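Sensory box/response regulator (Mycobacterium smegmatis, PDB 5YRP) is a sensory box/response regulator whose EAL domain, a beta/alpha-barrel, carries a bound magnesium ion. Local coordinates at residues A[11-17]-A[220-225]. Coordinates in Å, arbitrary orientation, origin at the centre of the assembly. Residues are numbered along the deposited sequence.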
loop_
_atom_site.group_PDB
_atom_site.type_symbol
_atom_site.label_atom_id
_atom_site.label_comp_id
_atom_site.label_asym_id
_atom_site.label_seq_id
_atom_site.Cartn_x
_atom_site.Cartn_y
_atom_site.Cartn_z
ATOM N N LEU A 11 -14.294 -9.504 19.613
ATOM C CA LEU A 11 -13.664 -8.203 19.815
ATOM C C LEU A 11 -14.647 -7.125 19.384
ATOM O O LEU A 11 -14.882 -6.954 18.188
ATOM C CB LEU A 11 -12.377 -8.108 18.987
ATOM C CG LEU A 11 -11.656 -6.759 18.907
ATOM C CD1 LEU A 11 -11.422 -6.161 20.288
ATOM C CD2 LEU A 11 -10.334 -6.919 18.173
ATOM N N PRO A 12 -15.233 -6.397 20.352
ATOM C CA PRO A 12 -16.248 -5.428 19.969
ATOM C C PRO A 12 -15.663 -4.172 19.345
ATOM O O PRO A 12 -14.539 -3.768 19.657
ATOM C CB PRO A 12 -16.938 -5.094 21.290
ATOM C CG PRO A 12 -15.903 -5.319 22.317
ATOM C CD PRO A 12 -14.997 -6.400 21.806
ATOM N N GLU A 13 -16.457 -3.576 18.466
ATOM C CA GLU A 13 -16.088 -2.377 17.732
ATOM C C GLU A 13 -17.009 -1.247 18.154
ATOM O O GLU A 13 -18.213 -1.291 17.897
ATOM C CB GLU A 13 -16.241 -2.628 16.237
ATOM C CG GLU A 13 -15.977 -1.421 15.360
ATOM C CD GLU A 13 -16.281 -1.715 13.911
ATOM O OE1 GLU A 13 -16.810 -0.822 13.220
ATOM O OE2 GLU A 13 -16.005 -2.849 13.462
ATOM N N ILE A 14 -16.437 -0.229 18.785
ATOM C CA ILE A 14 -17.244 0.820 19.380
ATOM C C ILE A 14 -17.096 2.158 18.667
ATOM O O ILE A 14 -16.115 2.406 17.975
ATOM C CB ILE A 14 -16.919 0.997 20.877
ATOM C CG1 ILE A 14 -15.508 1.552 21.075
ATOM C CG2 ILE A 14 -17.065 -0.331 21.611
ATOM C CD1 ILE A 14 -15.306 2.165 22.443
ATOM N N ASP A 15 -18.107 3.004 18.838
ATOM C CA ASP A 15 -18.016 4.411 18.502
ATOM C C ASP A 15 -17.280 5.101 19.642
ATOM O O ASP A 15 -17.778 5.155 20.761
ATOM C CB ASP A 15 -19.416 5.007 18.351
ATOM C CG ASP A 15 -19.398 6.463 17.911
ATOM O OD1 ASP A 15 -18.303 7.054 17.777
ATOM O OD2 ASP A 15 -20.495 7.021 17.700
HETATM N N MSE A 16 -16.100 5.633 19.356
HETATM C CA MSE A 16 -15.251 6.224 20.393
HETATM C C MSE A 16 -15.753 7.536 20.916
HETATM O O MSE A 16 -15.267 8.026 21.940
HETATM C CB MSE A 16 -13.875 6.471 19.818
HETATM C CG MSE A 16 -13.169 5.162 19.527
HETATM SE SE MSE A 16 -11.323 5.624 19.043
HETATM C CE MSE A 16 -11.678 6.396 17.265
ATOM N N ARG A 17 -16.707 8.130 20.208
ATOM C CA ARG A 17 -17.372 9.340 20.670
ATOM C C ARG A 17 -18.316 8.992 21.821
ATOM O O ARG A 17 -18.209 9.543 22.914
ATOM C CB ARG A 17 -18.154 9.994 19.525
ATOM C CG ARG A 17 -17.309 10.367 18.309
ATOM C CD ARG A 17 -18.136 10.960 17.173
ATOM N NE ARG A 17 -19.163 10.040 16.680
ATOM C CZ ARG A 17 -19.834 10.180 15.537
ATOM N NH1 ARG A 17 -20.746 9.274 15.195
ATOM N NH2 ARG A 17 -19.599 11.211 14.728
ATOM N N CYS A 220 -11.931 9.581 12.277
ATOM C CA CYS A 220 -12.248 8.156 12.397
ATOM C C CYS A 220 -12.857 7.906 13.773
ATOM O O CYS A 220 -12.170 8.034 14.789
ATOM C CB CYS A 220 -10.990 7.303 12.209
ATOM S SG CYS A 220 -11.290 5.518 12.187
ATOM N N TYR A 221 -14.144 7.568 13.801
ATOM C CA TYR A 221 -14.864 7.387 15.067
ATOM C C TYR A 221 -15.042 5.914 15.478
ATOM O O TYR A 221 -15.104 5.607 16.669
ATOM C CB TYR A 221 -16.209 8.136 15.044
ATOM C CG TYR A 221 -17.254 7.618 14.068
ATOM C CD1 TYR A 221 -18.138 6.600 14.435
ATOM C CD2 TYR A 221 -17.390 8.173 12.794
ATOM C CE1 TYR A 221 -19.108 6.134 13.555
ATOM C CE2 TYR A 221 -18.358 7.712 11.907
ATOM C CZ TYR A 221 -19.215 6.693 12.294
ATOM O OH TYR A 221 -20.183 6.223 11.430
ATOM N N ARG A 222 -15.112 5.013 14.501
ATOM C CA ARG A 222 -15.233 3.577 14.776
ATOM C C ARG A 222 -13.865 2.986 15.074
ATOM O O ARG A 222 -12.893 3.286 14.383
ATOM C CB ARG A 222 -15.827 2.842 13.578
ATOM C CG ARG A 222 -17.162 3.378 13.100
ATOM C CD ARG A 222 -17.601 2.693 11.817
ATOM N NE ARG A 222 -19.032 2.392 11.833
ATOM C CZ ARG A 222 -19.576 1.235 12.226
ATOM N NH1 ARG A 222 -18.826 0.219 12.646
ATOM N NH2 ARG A 222 -20.896 1.088 12.194
ATOM N N ALA A 223 -13.789 2.130 16.085
ATOM C CA ALA A 223 -12.512 1.539 16.477
ATOM C C ALA A 223 -12.635 0.264 17.315
ATOM O O ALA A 223 -13.670 -0.004 17.927
ATOM C CB ALA A 223 -11.674 2.566 17.217
ATOM N N GLN A 224 -11.550 -0.511 17.306
ATOM C CA GLN A 224 -11.372 -1.685 18.154
ATOM C C GLN A 224 -10.037 -1.558 18.879
ATOM O O GLN A 224 -9.105 -0.946 18.359
ATOM C CB GLN A 224 -11.349 -2.960 17.319
ATOM C CG GLN A 224 -12.523 -3.130 16.373
ATOM C CD GLN A 224 -12.492 -4.461 15.645
ATOM O OE1 GLN A 224 -11.599 -5.274 15.860
ATOM N NE2 GLN A 224 -13.470 -4.686 14.773
ATOM N N GLY A 225 -9.934 -2.139 20.070
ATOM C CA GLY A 225 -8.678 -2.104 20.825
ATOM C C GLY A 225 -8.817 -2.499 22.281
ATOM O O GLY A 225 -9.906 -2.420 22.848
#
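The guanidinium of Arg17 lies flat over the ring of Tyr221: the planes are 11° apart, and Arg17 CZ stands 4.2 Å from the ring centroid, 20° off the normal, which meets the geometry of a cation-pi stack. Asp15 holds the arginine there, its OD1 accepting from Arg17 N (3.1 Å, an Asx turn) and from Arg17 NE (3.3 Å, a salt bridge). Next to this turn the backbones pair as antiparallel strands. Ile14 and Ala223 form a hydrogen-bonded pair, with Ile14 N to Ala223 O at 2.9 Å and Ala223 N to Ile14 O at 3.0 Å; Asp15 and Arg222 are the following non-hydrogen-bonded pair. Where both segments are loop, Met16 N hydrogen-bonds to Tyr221 O (2.9 Å, 177° at the hydrogen). This pairing joins the first strand, 7-15, to the last, 222-223, and so closes the eight-stranded barrel of the EAL domain, a TIM-barrel variant whose first strand runs antiparallel to the rest. On the Arg222 face, Glu13 OE1 meets Arg222 NH1 in a very short salt bridge of 2.3 Å, while Glu13 OE2 pairs with Arg83. On the Ala223 face, selenomethionine Met16 sets SE 3.6 Å from Ala223 CB and also packs against helix 209-218.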